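Local coordinates for protein ribonucleoside-diphosphate reductase (Pseudomonas aeruginosa, PDB 5IM3) that probably reduces ribonucleoside diphosphates to the deoxyribonucleotides needed for DNA synthesis, using thioredoxin as reductant and responding to bound dATP, at residues R149-D154 with G195-D200; S371-T376 with A600-G605; E463-R468 with R549-M554; N608-I613 with F665-Y670. All blocks are in the same frame, centred on the assembly; numbering follows the deposited sequence.

Interaction 1 (R149-D154 with G195-D200)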
# COMPACT_ATOMS: atom_id res chain seq x y z
N ARG A 149 -4.82 -36.79 -57.57
CA ARG A 149 -6.17 -36.95 -58.08
C ARG A 149 -7.14 -36.27 -57.13
O ARG A 149 -7.22 -36.63 -55.95
CB ARG A 149 -6.51 -38.43 -58.25
CG ARG A 149 -5.75 -39.11 -59.37
CD ARG A 149 -5.85 -40.63 -59.30
NE ARG A 149 -5.05 -41.18 -58.21
CZ ARG A 149 -4.98 -42.47 -57.91
NH1 ARG A 149 -5.68 -43.36 -58.61
NH2 ARG A 149 -4.22 -42.88 -56.91
N ILE A 150 -7.87 -35.28 -57.64
CA ILE A 150 -8.82 -34.53 -56.83
C ILE A 150 -10.10 -35.35 -56.68
O ILE A 150 -10.68 -35.80 -57.67
CB ILE A 150 -9.11 -33.16 -57.46
CG1 ILE A 150 -7.80 -32.40 -57.70
CG2 ILE A 150 -10.05 -32.34 -56.58
CD1 ILE A 150 -6.95 -32.20 -56.45
N THR A 151 -10.54 -35.54 -55.43
CA THR A 151 -11.73 -36.32 -55.14
C THR A 151 -12.97 -35.44 -55.25
O THR A 151 -13.05 -34.39 -54.61
CB THR A 151 -11.64 -36.95 -53.75
OG1 THR A 151 -11.68 -35.92 -52.75
CG2 THR A 151 -10.36 -37.74 -53.60
N ARG A 152 -13.93 -35.89 -56.05
CA ARG A 152 -15.17 -35.16 -56.24
C ARG A 152 -16.17 -35.49 -55.13
O ARG A 152 -16.05 -36.50 -54.44
CB ARG A 152 -15.77 -35.49 -57.61
CG ARG A 152 -17.12 -34.86 -57.88
CD ARG A 152 -17.56 -35.02 -59.32
NE ARG A 152 -19.00 -34.88 -59.45
CZ ARG A 152 -19.66 -33.73 -59.35
NH1 ARG A 152 -19.01 -32.60 -59.12
NH2 ARG A 152 -20.98 -33.71 -59.49
N ALA A 153 -17.16 -34.60 -54.96
CA ALA A 153 -18.16 -34.78 -53.92
C ALA A 153 -18.83 -36.15 -54.02
O ALA A 153 -19.01 -36.85 -53.02
CB ALA A 153 -19.21 -33.67 -54.01
N ASP A 154 -19.23 -36.55 -55.23
CA ASP A 154 -19.91 -37.82 -55.41
C ASP A 154 -19.03 -39.01 -55.04
O ASP A 154 -19.55 -40.11 -54.83
CB ASP A 154 -20.41 -37.97 -56.85
CG ASP A 154 -19.30 -37.80 -57.88
OD1 ASP A 154 -18.12 -38.05 -57.55
OD2 ASP A 154 -19.61 -37.42 -59.03
N GLY A 195 -5.61 -37.95 -53.38
CA GLY A 195 -6.94 -38.04 -52.82
C GLY A 195 -7.44 -36.79 -52.13
O GLY A 195 -8.33 -36.89 -51.28
N VAL A 196 -6.88 -35.62 -52.46
CA VAL A 196 -7.39 -34.37 -51.92
C VAL A 196 -8.77 -34.09 -52.52
O VAL A 196 -9.06 -34.44 -53.67
CB VAL A 196 -6.41 -33.22 -52.22
CG1 VAL A 196 -7.10 -31.86 -52.16
CG2 VAL A 196 -5.26 -33.25 -51.23
N ALA A 197 -9.62 -33.45 -51.72
CA ALA A 197 -10.91 -32.98 -52.21
C ALA A 197 -10.78 -31.54 -52.68
O ALA A 197 -10.03 -30.75 -52.10
CB ALA A 197 -11.97 -33.08 -51.11
N GLU A 198 -11.52 -31.19 -53.74
CA GLU A 198 -11.52 -29.82 -54.20
C GLU A 198 -12.03 -28.85 -53.14
O GLU A 198 -11.84 -27.64 -53.28
CB GLU A 198 -12.36 -29.69 -55.48
CG GLU A 198 -13.86 -29.86 -55.28
CD GLU A 198 -14.60 -28.54 -55.13
OE1 GLU A 198 -14.15 -27.54 -55.72
OE2 GLU A 198 -15.63 -28.51 -54.42
N LYS A 199 -12.65 -29.37 -52.07
CA LYS A 199 -13.07 -28.52 -50.96
C LYS A 199 -11.87 -27.93 -50.23
O LYS A 199 -11.76 -26.71 -50.07
CB LYS A 199 -13.94 -29.33 -50.00
CG LYS A 199 -15.25 -29.83 -50.60
CD LYS A 199 -16.27 -28.71 -50.72
CE LYS A 199 -17.61 -29.23 -51.23
NZ LYS A 199 -18.67 -28.19 -51.16
N ASP A 200 -10.95 -28.79 -49.78
CA ASP A 200 -9.80 -28.34 -49.02
C ASP A 200 -8.57 -28.09 -49.88
O ASP A 200 -7.48 -27.85 -49.34
CB ASP A 200 -9.47 -29.36 -47.91
CG ASP A 200 -9.43 -30.79 -48.41
OD1 ASP A 200 -9.03 -31.00 -49.57
OD2 ASP A 200 -9.80 -31.69 -47.64

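Interaction 2 (S371-T376 with A600-G605)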
# COMPACT_ATOMS: atom_id res chain seq x y z
N SER A 371 -33.77 -0.19 -39.10
CA SER A 371 -33.18 0.61 -38.04
C SER A 371 -33.38 -0.12 -36.72
O SER A 371 -34.46 -0.67 -36.47
CB SER A 371 -33.82 2.00 -37.98
OG SER A 371 -33.71 2.67 -39.23
N SER A 372 -32.35 -0.11 -35.88
CA SER A 372 -32.40 -0.87 -34.64
C SER A 372 -31.87 -0.06 -33.45
O SER A 372 -31.33 -0.63 -32.50
CB SER A 372 -31.60 -2.17 -34.77
OG SER A 372 -30.23 -1.91 -35.00
N CYS A 373 -32.03 1.27 -33.50
CA CYS A 373 -31.54 2.20 -32.49
C CYS A 373 -32.69 3.10 -32.06
O CYS A 373 -33.32 3.74 -32.91
CB CYS A 373 -30.37 3.03 -33.05
SG CYS A 373 -29.85 4.53 -32.12
N TYR A 374 -32.96 3.16 -30.75
CA TYR A 374 -34.13 3.88 -30.27
C TYR A 374 -33.81 4.66 -29.00
O TYR A 374 -32.92 4.29 -28.23
CB TYR A 374 -35.30 2.93 -29.98
CG TYR A 374 -35.57 1.93 -31.07
CD1 TYR A 374 -36.42 2.24 -32.12
CD2 TYR A 374 -34.98 0.68 -31.05
CE1 TYR A 374 -36.68 1.32 -33.12
CE2 TYR A 374 -35.23 -0.24 -32.04
CZ TYR A 374 -36.07 0.09 -33.07
OH TYR A 374 -36.30 -0.84 -34.05
N LEU A 375 -34.58 5.73 -28.78
CA LEU A 375 -34.53 6.53 -27.57
C LEU A 375 -35.93 6.62 -26.97
O LEU A 375 -36.91 6.81 -27.70
CB LEU A 375 -34.01 7.95 -27.84
CG LEU A 375 -32.56 8.13 -28.33
CD1 LEU A 375 -32.42 7.78 -29.81
CD2 LEU A 375 -32.10 9.55 -28.06
N THR A 376 -36.02 6.48 -25.65
CA THR A 376 -37.29 6.54 -24.95
C THR A 376 -37.15 7.44 -23.73
O THR A 376 -36.04 7.74 -23.27
CB THR A 376 -37.77 5.16 -24.49
OG1 THR A 376 -36.96 4.70 -23.40
CG2 THR A 376 -37.70 4.15 -25.63
N ALA A 600 -37.91 7.78 -30.48
CA ALA A 600 -37.05 8.21 -31.57
C ALA A 600 -36.30 7.03 -32.17
O ALA A 600 -35.89 6.11 -31.45
CB ALA A 600 -36.07 9.27 -31.09
N VAL A 601 -36.12 7.05 -33.49
CA VAL A 601 -35.49 5.97 -34.23
C VAL A 601 -34.27 6.53 -34.95
O VAL A 601 -34.37 7.56 -35.63
CB VAL A 601 -36.46 5.33 -35.24
CG1 VAL A 601 -35.88 4.04 -35.81
CG2 VAL A 601 -37.82 5.08 -34.61
N CYS A 602 -33.13 5.85 -34.81
CA CYS A 602 -31.90 6.27 -35.47
C CYS A 602 -31.74 5.49 -36.77
O CYS A 602 -31.59 4.26 -36.75
CB CYS A 602 -30.68 6.06 -34.58
SG CYS A 602 -31.02 6.06 -32.80
N ASN A 603 -31.76 6.20 -37.89
CA ASN A 603 -31.57 5.61 -39.21
C ASN A 603 -30.21 6.08 -39.73
O ASN A 603 -30.01 7.27 -39.99
CB ASN A 603 -32.72 6.02 -40.14
CG ASN A 603 -34.07 6.07 -39.41
OD1 ASN A 603 -34.65 5.03 -39.08
ND2 ASN A 603 -34.57 7.27 -39.16
N LEU A 604 -29.27 5.14 -39.86
CA LEU A 604 -27.85 5.47 -39.89
C LEU A 604 -27.13 4.89 -41.10
O LEU A 604 -27.49 3.83 -41.62
CB LEU A 604 -27.14 4.95 -38.63
CG LEU A 604 -27.70 5.44 -37.30
CD1 LEU A 604 -26.96 4.77 -36.14
CD2 LEU A 604 -27.60 6.96 -37.21
N GLY A 605 -26.09 5.60 -41.52
CA GLY A 605 -25.15 5.16 -42.54
C GLY A 605 -23.92 6.04 -42.47
O GLY A 605 -23.93 7.09 -41.84

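Interaction 3 (E463-R468 with R549-M554)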
# COMPACT_ATOMS: atom_id res chain seq x y z
N GLU A 463 -26.36 6.74 -5.87
CA GLU A 463 -26.50 5.31 -6.11
C GLU A 463 -26.31 4.98 -7.60
O GLU A 463 -25.75 3.94 -7.94
CB GLU A 463 -27.87 4.83 -5.62
CG GLU A 463 -28.07 3.31 -5.64
CD GLU A 463 -29.47 2.90 -5.21
OE1 GLU A 463 -30.35 3.78 -5.09
OE2 GLU A 463 -29.70 1.68 -5.00
N PHE A 464 -26.76 5.88 -8.48
CA PHE A 464 -26.65 5.65 -9.92
C PHE A 464 -25.20 5.50 -10.36
O PHE A 464 -24.88 4.63 -11.18
CB PHE A 464 -27.32 6.80 -10.67
CG PHE A 464 -27.45 6.60 -12.16
CD1 PHE A 464 -28.45 5.81 -12.69
CD2 PHE A 464 -26.58 7.25 -13.03
CE1 PHE A 464 -28.58 5.65 -14.06
CE2 PHE A 464 -26.71 7.09 -14.41
CZ PHE A 464 -27.71 6.29 -14.92
N LEU A 465 -24.31 6.34 -9.83
CA LEU A 465 -22.92 6.32 -10.26
C LEU A 465 -22.24 4.99 -9.94
O LEU A 465 -21.22 4.68 -10.57
CB LEU A 465 -22.13 7.45 -9.59
CG LEU A 465 -22.67 8.87 -9.78
CD1 LEU A 465 -21.76 9.87 -9.07
CD2 LEU A 465 -22.79 9.23 -11.24
N GLU A 466 -22.77 4.21 -9.00
CA GLU A 466 -22.09 3.01 -8.52
C GLU A 466 -22.69 1.73 -9.07
O GLU A 466 -22.27 0.64 -8.67
CB GLU A 466 -22.11 2.97 -7.00
CG GLU A 466 -21.53 4.20 -6.33
CD GLU A 466 -21.12 3.93 -4.89
OE1 GLU A 466 -20.38 4.76 -4.32
OE2 GLU A 466 -21.53 2.89 -4.34
N LEU A 467 -23.65 1.84 -9.99
CA LEU A 467 -24.37 0.65 -10.47
C LEU A 467 -23.45 -0.38 -11.13
O LEU A 467 -23.84 -1.55 -11.21
CB LEU A 467 -25.46 1.07 -11.45
CG LEU A 467 -26.71 1.73 -10.84
CD1 LEU A 467 -27.61 2.28 -11.93
CD2 LEU A 467 -27.47 0.74 -9.97
N ARG A 468 -22.27 0.02 -11.60
CA ARG A 468 -21.40 -0.90 -12.33
C ARG A 468 -20.15 -1.29 -11.54
O ARG A 468 -19.20 -1.83 -12.13
CB ARG A 468 -21.01 -0.29 -13.67
CG ARG A 468 -22.19 -0.09 -14.63
CD ARG A 468 -22.79 -1.42 -15.08
NE ARG A 468 -21.81 -2.24 -15.80
CZ ARG A 468 -21.72 -2.31 -17.12
NH1 ARG A 468 -22.55 -1.64 -17.91
NH2 ARG A 468 -20.79 -3.08 -17.67
N ARG A 549 -15.94 14.69 -8.81
CA ARG A 549 -14.86 13.74 -8.55
C ARG A 549 -15.39 12.31 -8.49
O ARG A 549 -14.76 11.39 -9.01
CB ARG A 549 -14.15 14.11 -7.25
CG ARG A 549 -13.11 13.10 -6.78
CD ARG A 549 -12.42 13.54 -5.49
NE ARG A 549 -11.52 14.67 -5.70
CZ ARG A 549 -10.62 15.09 -4.81
NH1 ARG A 549 -10.50 14.48 -3.64
NH2 ARG A 549 -9.84 16.14 -5.09
N LYS A 550 -16.54 12.11 -7.84
CA LYS A 550 -17.13 10.78 -7.78
C LYS A 550 -17.51 10.29 -9.17
O LYS A 550 -17.32 9.11 -9.50
CB LYS A 550 -18.35 10.80 -6.86
CG LYS A 550 -19.03 9.45 -6.68
CD LYS A 550 -18.14 8.48 -5.91
CE LYS A 550 -18.89 7.22 -5.54
NZ LYS A 550 -18.02 6.25 -4.82
N MET A 551 -18.04 11.18 -10.01
CA MET A 551 -18.40 10.79 -11.37
C MET A 551 -17.18 10.34 -12.16
O MET A 551 -17.24 9.34 -12.88
CB MET A 551 -19.10 11.97 -12.07
CG MET A 551 -20.43 12.36 -11.43
SD MET A 551 -20.95 14.05 -11.82
CE MET A 551 -21.17 13.94 -13.60
N LEU A 552 -16.06 11.05 -12.02
CA LEU A 552 -14.87 10.68 -12.79
C LEU A 552 -14.21 9.42 -12.24
O LEU A 552 -13.67 8.62 -13.01
CB LEU A 552 -13.88 11.84 -12.82
CG LEU A 552 -14.40 13.13 -13.45
CD1 LEU A 552 -13.31 14.19 -13.44
CD2 LEU A 552 -14.92 12.90 -14.86
N SER A 553 -14.26 9.21 -10.92
CA SER A 553 -13.65 8.01 -10.36
C SER A 553 -14.44 6.76 -10.74
O SER A 553 -13.84 5.70 -10.97
CB SER A 553 -13.55 8.14 -8.84
OG SER A 553 -14.82 8.17 -8.24
N MET A 554 -15.77 6.87 -10.83
CA MET A 554 -16.56 5.73 -11.28
C MET A 554 -16.34 5.46 -12.77
O MET A 554 -16.23 4.31 -13.19
CB MET A 554 -18.05 5.97 -11.00
CG MET A 554 -18.44 5.87 -9.54
SD MET A 554 -18.11 4.25 -8.82
CE MET A 554 -16.53 4.56 -8.01

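Interaction 4 (N608-I613 with F665-Y670)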
# COMPACT_ATOMS: atom_id res chain seq x y z
N ASN A 608 -17.49 6.76 -46.53
CA ASN A 608 -16.14 6.21 -46.50
C ASN A 608 -15.19 7.29 -47.00
O ASN A 608 -15.02 7.47 -48.21
CB ASN A 608 -16.06 4.94 -47.34
CG ASN A 608 -14.65 4.39 -47.43
OD1 ASN A 608 -13.73 4.86 -46.76
ND2 ASN A 608 -14.47 3.38 -48.27
N LEU A 609 -14.56 8.00 -46.06
CA LEU A 609 -13.68 9.10 -46.44
C LEU A 609 -12.51 8.64 -47.30
O LEU A 609 -12.07 9.37 -48.19
CB LEU A 609 -13.16 9.81 -45.18
CG LEU A 609 -14.16 10.70 -44.46
CD1 LEU A 609 -13.61 11.17 -43.12
CD2 LEU A 609 -14.54 11.89 -45.33
N VAL A 610 -12.01 7.42 -47.06
CA VAL A 610 -10.86 6.93 -47.82
C VAL A 610 -11.15 6.97 -49.31
O VAL A 610 -10.30 7.37 -50.12
CB VAL A 610 -10.48 5.52 -47.36
CG1 VAL A 610 -9.49 4.87 -48.34
CG2 VAL A 610 -9.89 5.57 -45.96
N ASN A 611 -12.36 6.57 -49.71
CA ASN A 611 -12.72 6.57 -51.12
C ASN A 611 -12.95 7.98 -51.67
O ASN A 611 -13.32 8.11 -52.84
CB ASN A 611 -13.98 5.73 -51.34
CG ASN A 611 -13.67 4.25 -51.51
OD1 ASN A 611 -12.62 3.78 -51.08
ND2 ASN A 611 -14.58 3.53 -52.14
N HIS A 612 -12.74 9.02 -50.86
CA HIS A 612 -12.84 10.39 -51.32
C HIS A 612 -11.53 11.15 -51.14
O HIS A 612 -11.52 12.38 -51.12
CB HIS A 612 -13.98 11.11 -50.60
CG HIS A 612 -15.31 10.44 -50.81
ND1 HIS A 612 -15.69 9.32 -50.11
CD2 HIS A 612 -16.32 10.72 -51.66
CE1 HIS A 612 -16.90 8.95 -50.51
NE2 HIS A 612 -17.29 9.78 -51.46
N ILE A 613 -10.42 10.42 -51.01
CA ILE A 613 -9.08 11.00 -50.99
C ILE A 613 -8.38 10.58 -52.27
O ILE A 613 -8.16 9.39 -52.51
CB ILE A 613 -8.28 10.56 -49.75
CG1 ILE A 613 -8.99 10.98 -48.46
CG2 ILE A 613 -6.86 11.13 -49.80
CD1 ILE A 613 -9.09 12.48 -48.26
N PHE A 665 -11.51 7.91 -41.15
CA PHE A 665 -10.88 9.20 -40.89
C PHE A 665 -9.39 9.05 -40.65
O PHE A 665 -8.57 9.76 -41.25
CB PHE A 665 -11.55 9.88 -39.69
CG PHE A 665 -11.04 11.27 -39.42
CD1 PHE A 665 -11.59 12.36 -40.07
CD2 PHE A 665 -10.01 11.48 -38.52
CE1 PHE A 665 -11.12 13.63 -39.83
CE2 PHE A 665 -9.54 12.75 -38.27
CZ PHE A 665 -10.09 13.83 -38.93
N GLN A 666 -9.00 8.11 -39.78
CA GLN A 666 -7.59 7.89 -39.52
C GLN A 666 -6.85 7.50 -40.79
O GLN A 666 -5.75 7.99 -41.06
CB GLN A 666 -7.42 6.82 -38.44
CG GLN A 666 -5.99 6.34 -38.22
CD GLN A 666 -5.11 7.38 -37.55
OE1 GLN A 666 -4.87 7.32 -36.35
NE2 GLN A 666 -4.61 8.32 -38.34
N ASP A 667 -7.46 6.62 -41.60
CA ASP A 667 -6.84 6.23 -42.86
C ASP A 667 -6.78 7.40 -43.84
O ASP A 667 -5.83 7.50 -44.62
CB ASP A 667 -7.60 5.06 -43.47
CG ASP A 667 -7.43 3.78 -42.68
OD1 ASP A 667 -6.76 3.81 -41.62
OD2 ASP A 667 -7.98 2.74 -43.10
N ALA A 668 -7.77 8.30 -43.79
CA ALA A 668 -7.70 9.49 -44.63
C ALA A 668 -6.55 10.39 -44.21
O ALA A 668 -5.93 11.04 -45.06
CB ALA A 668 -9.03 10.25 -44.57
N LEU A 669 -6.26 10.46 -42.91
CA LEU A 669 -5.10 11.21 -42.44
C LEU A 669 -3.81 10.62 -42.99
O LEU A 669 -2.92 11.35 -43.43
CB LEU A 669 -5.06 11.23 -40.91
CG LEU A 669 -6.13 12.03 -40.16
CD1 LEU A 669 -5.99 11.81 -38.67
CD2 LEU A 669 -6.03 13.51 -40.48
N TYR A 670 -3.69 9.29 -42.97
CA TYR A 670 -2.50 8.64 -43.52
C TYR A 670 -2.26 9.08 -44.96
O TYR A 670 -1.14 9.41 -45.35
CB TYR A 670 -2.65 7.12 -43.45
CG TYR A 670 -2.65 6.52 -42.06
CD1 TYR A 670 -1.97 7.13 -41.01
CD2 TYR A 670 -3.32 5.33 -41.80
CE1 TYR A 670 -1.97 6.58 -39.74
CE2 TYR A 670 -3.33 4.77 -40.54
CZ TYR A 670 -2.65 5.40 -39.51
OH TYR A 670 -2.65 4.84 -38.25

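Interaction 1 (R149-D154 with G195-D200)
T151 and V196 carry the backbone bonding. T151 N donates to V196 O, nearly straight at 170°, though the 2.5 Å length is shorter than usual and doubtful. T151 OG1 adds a weak bond to the same V196 O at 3.1 Å. The hydroxyl sits between the backbone N and the carbonyl carbon (chi1 67°), which puts it over the A197 backbone. G195 N makes a weak, bent bond to R149 O. T151 and A197 form a single beta bridge. Two CA-H...O contacts support it: I150 CA to V196 O at 3.2 Å, and A197 CA to T151 O at 3.5 Å.

Apolar contacts flank these bonds. I150 CG2 lies 3.7 Å from E198 CB, the two side chains crossing at about a right angle. I150 CD1 faces V196 CG1 at 4.3 Å.

Separately, the T151 CG2 methyl sits 3.2 Å from the carbonyl O of G195. G195 has a positive phi (97°), where a CB would jam against the preceding carbonyl.

The charged end of R149 turns to D194. The contact belongs to the second of two ATP cone domains. It joins strand 149-151, which pairs antiparallel with strand 157-159, to the segment leading into helix 198-210. L157 touches R149 and T151 from that neighbouring strand.

Interaction 2 (S371-T376 with A600-G605)
The disulfide between C373 and C602 ties together two antiparallel strands of the alpha-beta barrel. The SG atoms are 2.0 Å apart, with chi3 at -57°. C373 was modelled in two conformers, so the disulfide is described for one of them. L375 CD1 packs against C602 SG at 3.7 Å.

Backbone bonds run beside the disulfide. C602 N donates to C373 O at 2.8 Å, and L375 N to A600 O at 3.0 Å. A600 N returns a weak bond to L375 O. Y374 and V601 form the non-hydrogen-bonded pair. Their side chains lie side by side and point the same way, with Y374 CE1 3.9 Å from V601 CG1. L375 and A600 share the other face, CB to CB at 4.1 Å.

S371 OG donates to N603 OD1, in the carbonyl plane and on a lone pair; the 2.5 Å length is unusually short and doubtful. N652 ND2 also donates to N603 OD1, and N603 ND2 donates to P657 O.

Strand 373-377 begins one run of parallel barrel strands, and strand 600-608 begins the other. This antiparallel join is typical of the ten-stranded ribonucleotide reductase barrel. A cysteine pair here is consistent with the redox-active pair that reduces substrate in class I enzymes.

Interaction 3 (E463-R468 with R549-M554)
Segment 463-468 packs on helix 544-558, with L465 CA 6.5 Å from M551 CA. L465 is the main apolar piece. Its CB points toward the other helix. CG is anti to the carbonyl carbon (chi1 -55°), and the methyls beyond it meet two successive side chains. CD1 touches K550 CG at 3.7 Å and M551 CG at the same distance, 3.7 Å. CD2 leans on M551 CG as well. M554 comes in beside the L465 backbone, with its CG 3.2 Å from L465 O and 4.0 Å from L465 CB. Its SD reaches E466 at CA and CG.

The fold here consists of beta-alpha units of the barrel. In sequence, helix 461-465 falls between the parallel strands 450-455 and 482-487. Helix 544-558 precedes strand 562-565, the other parallel neighbour of 482-487. N485 of that shared strand touches L465, and I487 touches M551.

E466 and K550 form a salt bridge. K550 NZ donates to E466 OE1 at 2.8 Å, on the anti side and 28° out of the carboxylate plane. The two side chains cross at about a right angle. E466 is extended beyond CG, while K550 bends at chi2. K469 makes a long, weak ion pair with E466 OE1. Within helix 544-558, K550 O accepts from S553 OG and M554 N, both on the same face of its plane.

Interaction 4 (N608-I613 with F665-Y670)
N608 O, just ahead of the L609 and V610 side chains that meet F665, D667 and A668, is gripped by two donors. H612 ND1 gives it a 2.7 Å bond with an angle of 147° at the hydrogen. The oxygen lies in the imidazole plane, but the nitrogen sits above the carbonyl plane. N611 N adds a weak bond. H612 NE2 is bonded to T626, so both ring nitrogens are engaged. These bonds tie the turn together around the short 3-10 segment 610-611.

The contact with helix 665-672 itself is apolar, with no hydrogen bond across it. L609 and F665 lie side by side and point the same way. L609 CD1 meets the ring edge at F665 CD1, 3.8 Å away and near the ring plane. The F665 CB points away from 608-613, yet with CG anti to the backbone N (chi1 -175°) the ring still meets L609 by this edge. A668 CB is the meeting point of two side chains: L609 CB at 4.2 Å and I613 CG1 at 4.0 Å. V610 CG2 presses on D667 CB at 3.4 Å.

R866 makes a cation-pi contact with the F665 ring. The turn follows barrel strand 600-608 and leads toward helix 620-640, while helix 665-672 follows the parallel strand 659-663. I692 and A685 of helix 679-707 touch L609 and F665 respectively. Y808 of helix 807-815 touches both V610 and D667.

Interactions 2, 3 and 4 share the barrel domain, while interaction 1 stands apart in an ATP cone, its centre 48 Å from that of interaction 2 and 60 Å from that of interaction 3. Interaction 2 links to both others in the barrel. Interaction 3 falls within the sequence its two strands enclose, at a centre distance of 27 Å. Strand 600-608 runs on into interaction 4, with centres 26 Å apart. Of the four, interaction 2 alone has an annotated ligand site close by, without touching the ligand: the Y374 side chain is about 12 Å from a bound dATP and about 9 Å from the side chain of K397. Interactions 1, 3 and 4 lie away from the annotated sites.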